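Local coordinates for citrate synthase (Metallosphaera sedula, PDB 6ABX), which probably catalyses the condensation of acetyl-CoA with oxaloacetate and water to citrate and CoA, a step of the tricarboxylic acid cycle, at residues Arg281-Ala286 with Gly311-Ala316; Pro163-Val168 with Asn271-Asn276. One frame throughout, in Å; residues are numbered along the deposited sequence.

The centres of the two contacts lie about 12 Å apart, on the same side of the chain's centre. Contact 2 comes first along the chain: it sets the start of helix 163-174 against the loop between helices 261-270 and 277-297. Contact 1 follows, pairing helix 277-297, which that loop leads into, with the short helix 310-316. Three pairs bridge them: Lys275 makes a cation-pi interaction with Phe283, Leu273 packs on Ala316, and Val168 packs on Val313. Helix 310-316 is thus lined by both, so residues of each contact pack against a helix that begins just after Asp307, a predicted active-site residue, within the predominantly helical fold.

Contact 1 (Arg281-Ala286 with Gly311-Ala316); sequences RLFEIA and GLVFYA
Tyr315 meets Leu282 through its ring, and its hydroxyl is hydrogen-bonded to OE2 of Glu278, which lies one turn earlier on the same helix as Leu282. Leu282 CD1 stands 3.9 Å from Tyr315 CE2, the two side chains crossing at about a right angle. The main load falls on Leu312. Its CG, anti to the backbone N (chi1 174°), is carried over the Phe283 ring, 3.6 Å from Phe283 CE2, and its two methyls divide the rest of the work. CD2 sits over the centre of the same ring face, 3.5 Å from the ring centroid and only 2° off the normal, a CH-pi contact at full face; it also reaches Ala286 CB. CD1 turns to Leu282, 3.8 Å from its CB. Val313 CG2 comes to the edge of the Phe283 ring, 4.2 Å from Phe283 CZ. An alanine in place of Phe283 would probably leave Leu312 CD2 without its aromatic seat and deprive Lys275 of its cation-pi partner. The segment axes run almost antiparallel, at 174° and 11.1 Å, a separation bridged by the large side chains. No hydrogen bond crosses between the segments, so this largely buried pairing of helices 277-297 and 310-316 rests on apolar contact and the CH-pi interaction, with the Tyr315-Glu278 bond as a polar tie alongside.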
ATOM      1  N   ARG A 281      -8.800  20.944 -31.864  1.00 24.18           N
ATOM      2  CA  ARG A 281      -8.431  22.205 -31.253  1.00 25.70           C
ATOM      3  C   ARG A 281      -7.452  21.923 -30.107  1.00 21.80           C
ATOM      4  O   ARG A 281      -6.373  22.542 -29.998  1.00 21.75           O
ATOM      5  CB  ARG A 281      -9.704  22.886 -30.762  1.00 27.06           C
ATOM      6  CG  ARG A 281      -9.506  24.228 -30.080  1.00 32.05           C
ATOM      7  CD  ARG A 281     -10.804  25.018 -29.997  1.00 33.92           C
ATOM      8  NE  ARG A 281     -11.887  24.307 -29.323  1.00 38.63           N
ATOM      9  CZ  ARG A 281     -11.998  24.115 -27.994  1.00 40.99           C
ATOM     10  NH1 ARG A 281     -13.155  23.727 -27.502  1.00 42.74           N
ATOM     11  NH2 ARG A 281     -10.977  24.276 -27.158  1.00 41.46           N
ATOM     12  N   LEU A 282      -7.811  20.956 -29.266  1.00 19.11           N
ATOM     13  CA  LEU A 282      -7.004  20.650 -28.094  1.00 18.04           C
ATOM     14  C   LEU A 282      -5.647  20.101 -28.490  1.00 17.45           C
ATOM     15  O   LEU A 282      -4.631  20.412 -27.816  1.00 18.35           O
ATOM     16  CB  LEU A 282      -7.738  19.707 -27.130  1.00 17.45           C
ATOM     17  CG  LEU A 282      -8.924  20.283 -26.366  1.00 19.78           C
ATOM     18  CD1 LEU A 282      -9.585  19.196 -25.535  1.00 20.38           C
ATOM     19  CD2 LEU A 282      -8.521  21.413 -25.440  1.00 21.09           C
ATOM     20  N   PHE A 283      -5.568  19.323 -29.571  1.00 17.81           N
ATOM     21  CA  PHE A 283      -4.291  18.877 -30.065  1.00 20.28           C
ATOM     22  C   PHE A 283      -3.453  20.020 -30.658  1.00 18.21           C
ATOM     23  O   PHE A 283      -2.244  19.993 -30.505  1.00 19.28           O
ATOM     24  CB  PHE A 283      -4.441  17.753 -31.093  1.00 22.62           C
ATOM     25  CG  PHE A 283      -4.469  16.403 -30.434  1.00 24.44           C
ATOM     26  CD1 PHE A 283      -3.277  15.779 -30.104  1.00 27.36           C
ATOM     27  CD2 PHE A 283      -5.671  15.784 -30.121  1.00 29.45           C
ATOM     28  CE1 PHE A 283      -3.304  14.550 -29.470  1.00 27.55           C
ATOM     29  CE2 PHE A 283      -5.692  14.559 -29.472  1.00 26.74           C
ATOM     30  CZ  PHE A 283      -4.501  13.949 -29.159  1.00 27.65           C
ATOM     31  N   GLU A 284      -4.082  20.929 -31.397  1.00 21.27           N
ATOM     32  CA  GLU A 284      -3.383  22.120 -31.934  1.00 22.40           C
ATOM     33  C   GLU A 284      -2.757  22.885 -30.762  1.00 20.28           C
ATOM     34  O   GLU A 284      -1.554  23.245 -30.823  1.00 19.29           O
ATOM     35  CB  GLU A 284      -4.355  22.991 -32.729  1.00 29.11           C
ATOM     36  CG  GLU A 284      -4.804  22.324 -34.018  1.00 35.99           C
ATOM     37  CD  GLU A 284      -5.897  23.018 -34.820  1.00 44.68           C
ATOM     38  OE1 GLU A 284      -6.438  24.047 -34.350  1.00 47.22           O
ATOM     39  OE2 GLU A 284      -6.218  22.511 -35.918  1.00 49.24           O
ATOM     40  N   ILE A 285      -3.565  23.103 -29.723  1.00 19.07           N
ATOM     41  CA  ILE A 285      -3.097  23.775 -28.486  1.00 18.54           C
ATOM     42  C   ILE A 285      -1.893  23.042 -27.912  1.00 17.38           C
ATOM     43  O   ILE A 285      -0.844  23.641 -27.621  1.00 16.06           O
ATOM     44  CB  ILE A 285      -4.234  23.941 -27.477  1.00 18.03           C
ATOM     45  CG1 ILE A 285      -5.278  24.929 -27.984  1.00 19.52           C
ATOM     46  CG2 ILE A 285      -3.687  24.307 -26.105  1.00 17.95           C
ATOM     47  CD1 ILE A 285      -6.532  24.949 -27.187  1.00 19.49           C
ATOM     48  N   ALA A 286      -1.999  21.713 -27.722  1.00 17.01           N
ATOM     49  CA  ALA A 286      -0.942  20.956 -27.103  1.00 15.88           C
ATOM     50  C   ALA A 286       0.373  21.053 -27.905  1.00 16.27           C
ATOM     51  O   ALA A 286       1.479  21.201 -27.361  1.00 16.62           O
ATOM     52  CB  ALA A 286      -1.414  19.511 -26.951  1.00 16.94           C
ATOM     53  N   GLY A 311      -3.342  12.256 -21.033  1.00 14.67           N
ATOM     54  CA  GLY A 311      -4.691  12.651 -20.642  1.00 15.58           C
ATOM     55  C   GLY A 311      -5.562  13.059 -21.828  1.00 13.93           C
ATOM     56  O   GLY A 311      -6.726  12.675 -21.931  1.00 14.62           O
ATOM     57  N   LEU A 312      -5.002  13.810 -22.772  1.00 14.15           N
ATOM     58  CA  LEU A 312      -5.714  14.236 -23.962  1.00 16.07           C
ATOM     59  C   LEU A 312      -6.140  13.054 -24.838  1.00 15.83           C
ATOM     60  O   LEU A 312      -7.269  12.991 -25.331  1.00 17.51           O
ATOM     61  CB  LEU A 312      -4.829  15.241 -24.714  1.00 18.18           C
ATOM     62  CG  LEU A 312      -5.354  15.689 -26.069  1.00 20.15           C
ATOM     63  CD1 LEU A 312      -6.758  16.230 -25.927  1.00 18.41           C
ATOM     64  CD2 LEU A 312      -4.418  16.730 -26.652  1.00 21.10           C
ATOM     65  N   VAL A 313      -5.256  12.063 -24.988  1.00 16.23           N
ATOM     66  CA  VAL A 313      -5.576  10.828 -25.747  1.00 15.07           C
ATOM     67  C   VAL A 313      -6.726  10.059 -25.084  1.00 15.62           C
ATOM     68  O   VAL A 313      -7.661   9.702 -25.767  1.00 16.50           O
ATOM     69  CB  VAL A 313      -4.325   9.951 -25.924  1.00 16.58           C
ATOM     70  CG1 VAL A 313      -4.660   8.546 -26.399  1.00 16.05           C
ATOM     71  CG2 VAL A 313      -3.325  10.619 -26.855  1.00 16.49           C
ATOM     72  N   PHE A 314      -6.676   9.871 -23.770  1.00 15.70           N
ATOM     73  CA  PHE A 314      -7.749   9.135 -23.067  1.00 15.40           C
ATOM     74  C   PHE A 314      -9.060   9.930 -23.110  1.00 15.54           C
ATOM     75  O   PHE A 314     -10.135   9.370 -23.282  1.00 15.72           O
ATOM     76  CB  PHE A 314      -7.306   8.808 -21.647  1.00 17.15           C
ATOM     77  CG  PHE A 314      -6.277   7.709 -21.620  1.00 20.84           C
ATOM     78  CD1 PHE A 314      -6.539   6.480 -22.183  1.00 25.04           C
ATOM     79  CD2 PHE A 314      -5.065   7.892 -20.987  1.00 30.92           C
ATOM     80  CE1 PHE A 314      -5.588   5.468 -22.166  1.00 26.54           C
ATOM     81  CE2 PHE A 314      -4.118   6.868 -20.974  1.00 29.78           C
ATOM     82  CZ  PHE A 314      -4.365   5.685 -21.611  1.00 27.68           C
ATOM     83  N   TYR A 315      -8.979  11.264 -22.991  1.00 15.39           N
ATOM     84  CA  TYR A 315     -10.149  12.118 -23.133  1.00 16.67           C
ATOM     85  C   TYR A 315     -10.760  11.970 -24.533  1.00 17.06           C
ATOM     86  O   TYR A 315     -12.004  11.909 -24.664  1.00 18.65           O
ATOM     87  CB  TYR A 315      -9.778  13.571 -22.807  1.00 17.10           C
ATOM     88  CG  TYR A 315     -10.904  14.560 -22.975  1.00 17.00           C
ATOM     89  CD1 TYR A 315     -11.979  14.545 -22.105  1.00 18.68           C
ATOM     90  CD2 TYR A 315     -10.883  15.533 -23.951  1.00 18.34           C
ATOM     91  CE1 TYR A 315     -13.029  15.440 -22.231  1.00 19.45           C
ATOM     92  CE2 TYR A 315     -11.936  16.437 -24.105  1.00 18.84           C
ATOM     93  CZ  TYR A 315     -13.007  16.388 -23.239  1.00 20.33           C
ATOM     94  OH  TYR A 315     -14.048  17.275 -23.313  1.00 22.73           O
ATOM     95  N   ALA A 316      -9.919  11.925 -25.559  1.00 18.00           N
ATOM     96  CA  ALA A 316     -10.321  11.818 -26.956  1.00 20.55           C
ATOM     97  C   ALA A 316     -11.103  10.515 -27.175  1.00 24.20           C
ATOM     98  O   ALA A 316     -11.985  10.440 -28.006  1.00 26.47           O
ATOM     99  CB  ALA A 316      -9.127  11.909 -27.868  1.00 23.19           C
TER

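Contact 2 (Pro163-Val168 with Asn271-Asn276); sequences PSDTRV and NQLSKN
The carboxylate of Asp165 has different neighbours on its two sides. CD2 of Leu273 approaches above the carboxylate plane, obliquely, 3.5 Å from Asp165 OD1, and a water lies below the plane and donates to the same OD1 at 2.6 Å. The other oxygen, OD2, forms a salt bridge with Arg157, which probably steadies the rotation of the group. That water joins the segments where no direct hydrogen bond does. Besides Asp165 it binds Ser164 OG at 2.6 Å, donates to Gln272 O at 3.2 Å and accepts from Ser274 N, so that two helix side chains and two backbone groups of the loop share one solvent molecule. Ser164 OG, held between its own backbone N and carbonyl carbon (chi1 59°), also bonds to Ser162 OG.

Beneath this polar layer, Leu273 CD2 sits against both methyls of Val168, 4.0 Å from CG2 and as near to CG1, with the two side chains crossing at about a right angle. The loop has its own fastenings. Lys275 NZ donates to Leu273 O at 3.2 Å, tilted 27° out of the carbonyl plane, and to Ala270 O at the end of helix 261-270, where its charge would probably be favoured by the helix dipole. Asn276 is the N-cap of the next helix, its OD1 taking the N-H of Ile279. The arrangement is that of a compact helix-to-helix connection, closed by an N-cap and laid on the first turns of helix 163-174, within the helical citrate synthase fold and away from the substrate-binding residues.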
ATOM      1  N   PRO A 163     -11.510   0.133 -35.423  1.00 26.74           N
ATOM      2  CA  PRO A 163     -10.156  -0.415 -35.282  1.00 26.35           C
ATOM      3  C   PRO A 163      -9.047   0.626 -35.016  1.00 24.47           C
ATOM      4  O   PRO A 163      -8.081   0.303 -34.267  1.00 22.07           O
ATOM      5  CB  PRO A 163      -9.925  -1.154 -36.617  1.00 30.12           C
ATOM      6  CG  PRO A 163     -11.338  -1.550 -37.040  1.00 31.02           C
ATOM      7  CD  PRO A 163     -12.189  -0.363 -36.635  1.00 30.40           C
ATOM      8  N   SER A 164      -9.169   1.838 -35.569  1.00 25.39           N
ATOM      9  CA  SER A 164      -8.175   2.913 -35.307  1.00 25.79           C
ATOM     10  C   SER A 164      -8.275   3.377 -33.850  1.00 19.73           C
ATOM     11  O   SER A 164      -7.262   3.566 -33.214  1.00 20.42           O
ATOM     12  CB  SER A 164      -8.272   4.083 -36.260  1.00 27.02           C
ATOM     13  OG  SER A 164      -9.556   4.670 -36.190  1.00 35.03           O
ATOM     14  N   ASP A 165      -9.484   3.563 -33.311  1.00 18.84           N
ATOM     15  CA  ASP A 165      -9.625   3.919 -31.885  1.00 18.96           C
ATOM     16  C   ASP A 165      -9.035   2.799 -31.022  1.00 16.28           C
ATOM     17  O   ASP A 165      -8.319   3.065 -30.049  1.00 16.95           O
ATOM     18  CB  ASP A 165     -11.070   4.258 -31.487  1.00 22.34           C
ATOM     19  CG  ASP A 165     -11.516   5.678 -31.817  1.00 26.53           C
ATOM     20  OD1 ASP A 165     -10.686   6.452 -32.332  1.00 26.74           O
ATOM     21  OD2 ASP A 165     -12.673   6.022 -31.474  1.00 28.78           O
ATOM     22  N   THR A 166      -9.372   1.555 -31.335  1.00 14.37           N
ATOM     23  CA  THR A 166      -8.858   0.440 -30.566  1.00 14.98           C
ATOM     24  C   THR A 166      -7.329   0.465 -30.540  1.00 15.47           C
ATOM     25  O   THR A 166      -6.734   0.244 -29.474  1.00 14.25           O
ATOM     26  CB  THR A 166      -9.333  -0.899 -31.118  1.00 16.55           C
ATOM     27  OG1 THR A 166     -10.759  -0.797 -31.003  1.00 18.17           O
ATOM     28  CG2 THR A 166      -8.761  -2.079 -30.372  1.00 16.99           C
ATOM     29  N   ARG A 167      -6.706   0.633 -31.711  1.00 14.74           N
ATOM     30  CA  ARG A 167      -5.280   0.606 -31.799  1.00 15.88           C
ATOM     31  C   ARG A 167      -4.639   1.694 -30.935  1.00 14.65           C
ATOM     32  O   ARG A 167      -3.630   1.454 -30.245  1.00 12.56           O
ATOM     33  CB  ARG A 167      -4.843   0.833 -33.248  1.00 16.21           C
ATOM     34  CG  ARG A 167      -3.346   0.743 -33.442  1.00 18.69           C
ATOM     35  CD  ARG A 167      -2.937  -0.702 -33.365  1.00 23.59           C
ATOM     36  NE  ARG A 167      -1.531  -0.888 -33.669  1.00 27.99           N
ATOM     37  CZ  ARG A 167      -1.041  -1.070 -34.897  1.00 33.91           C
ATOM     38  NH1 ARG A 167      -1.817  -0.927 -35.967  1.00 32.47           N
ATOM     39  NH2 ARG A 167       0.226  -1.431 -35.038  1.00 31.86           N
ATOM     40  N   VAL A 168      -5.194   2.906 -30.973  1.00 14.24           N
ATOM     41  CA  VAL A 168      -4.665   4.031 -30.169  1.00 14.91           C
ATOM     42  C   VAL A 168      -4.758   3.708 -28.677  1.00 13.19           C
ATOM     43  O   VAL A 168      -3.786   3.905 -27.945  1.00 12.71           O
ATOM     44  CB  VAL A 168      -5.334   5.380 -30.516  1.00 15.28           C
ATOM     45  CG1 VAL A 168      -4.750   6.463 -29.634  1.00 16.31           C
ATOM     46  CG2 VAL A 168      -5.125   5.725 -31.995  1.00 17.69           C
ATOM     47  N   ASN A 271      -2.194  11.179 -34.082  1.00 31.20           N
ATOM     48  CA  ASN A 271      -2.571  11.580 -35.460  1.00 32.96           C
ATOM     49  C   ASN A 271      -3.651  10.677 -36.056  1.00 37.53           C
ATOM     50  O   ASN A 271      -4.510  11.185 -36.777  1.00 33.93           O
ATOM     51  CB  ASN A 271      -1.366  11.624 -36.379  1.00 35.05           C
ATOM     52  CG  ASN A 271      -0.575  12.878 -36.112  1.00 33.17           C
ATOM     53  OD1 ASN A 271      -1.056  13.966 -36.413  1.00 46.63           O
ATOM     54  ND2 ASN A 271       0.620  12.746 -35.573  1.00 35.50           N
ATOM     55  N   GLN A 272      -3.629   9.380 -35.711  1.00 32.70           N
ATOM     56  CA  GLN A 272      -4.543   8.372 -36.244  1.00 33.18           C
ATOM     57  C   GLN A 272      -5.945   8.471 -35.634  1.00 36.41           C
ATOM     58  O   GLN A 272      -6.837   7.805 -36.111  1.00 36.33           O
ATOM     59  CB  GLN A 272      -3.950   6.964 -36.058  1.00 33.91           C
ATOM     60  CG  GLN A 272      -2.561   6.881 -36.683  1.00 37.12           C
ATOM     61  CD  GLN A 272      -1.930   5.511 -36.734  1.00 39.50           C
ATOM     62  OE1 GLN A 272      -2.532   4.506 -36.351  1.00 41.70           O
ATOM     63  NE2 GLN A 272      -0.693   5.478 -37.218  1.00 36.86           N
ATOM     64  N   LEU A 273      -6.135   9.238 -34.552  1.00 35.08           N
ATOM     65  CA  LEU A 273      -7.497   9.492 -34.024  1.00 36.18           C
ATOM     66  C   LEU A 273      -8.278  10.326 -35.044  1.00 38.68           C
ATOM     67  O   LEU A 273      -7.742  11.284 -35.587  1.00 37.00           O
ATOM     68  CB  LEU A 273      -7.440  10.267 -32.699  1.00 35.69           C
ATOM     69  CG  LEU A 273      -6.973   9.472 -31.495  1.00 30.55           C
ATOM     70  CD1 LEU A 273      -6.746  10.380 -30.309  1.00 31.32           C
ATOM     71  CD2 LEU A 273      -7.952   8.362 -31.149  1.00 31.11           C
ATOM     72  N   SER A 274      -9.545   9.955 -35.263  1.00 40.48           N
ATOM     73  CA  SER A 274     -10.523  10.868 -35.794  1.00 41.45           C
ATOM     74  C   SER A 274     -10.882  11.812 -34.653  1.00 42.56           C
ATOM     75  O   SER A 274     -11.042  11.359 -33.519  1.00 46.31           O
ATOM     76  CB  SER A 274     -11.738  10.146 -36.296  1.00 48.36           C
ATOM     77  OG  SER A 274     -12.527   9.713 -35.192  1.00 50.25           O
ATOM     78  N   LYS A 275     -10.976  13.111 -34.944  1.00 37.87           N
ATOM     79  CA  LYS A 275     -11.181  14.056 -33.899  1.00 33.74           C
ATOM     80  C   LYS A 275     -12.394  14.912 -34.235  1.00 30.53           C
ATOM     81  O   LYS A 275     -12.511  15.391 -35.331  1.00 36.15           O
ATOM     82  CB  LYS A 275      -9.885  14.855 -33.727  1.00 30.43           C
ATOM     83  CG  LYS A 275      -8.632  14.016 -33.524  1.00 29.16           C
ATOM     84  CD  LYS A 275      -7.426  14.949 -33.428  1.00 31.33           C
ATOM     85  CE  LYS A 275      -6.074  14.279 -33.312  1.00 33.32           C
ATOM     86  NZ  LYS A 275      -5.734  13.460 -34.504  1.00 33.70           N
ATOM     87  N   ASN A 276     -13.277  15.094 -33.262  1.00 31.97           N
ATOM     88  CA  ASN A 276     -14.277  16.124 -33.374  1.00 36.07           C
ATOM     89  C   ASN A 276     -13.547  17.476 -33.256  1.00 38.03           C
ATOM     90  O   ASN A 276     -12.308  17.546 -33.063  1.00 38.91           O
ATOM     91  CB  ASN A 276     -15.421  15.892 -32.379  1.00 40.00           C
ATOM     92  CG  ASN A 276     -14.987  16.049 -30.938  1.00 43.39           C
ATOM     93  OD1 ASN A 276     -13.995  16.721 -30.672  1.00 34.05           O
ATOM     94  ND2 ASN A 276     -15.716  15.442 -30.010  1.00 41.86           N
TER
HETATM   95  O   HOH W   1      -9.490   6.721 -34.673  1.00 40.84           O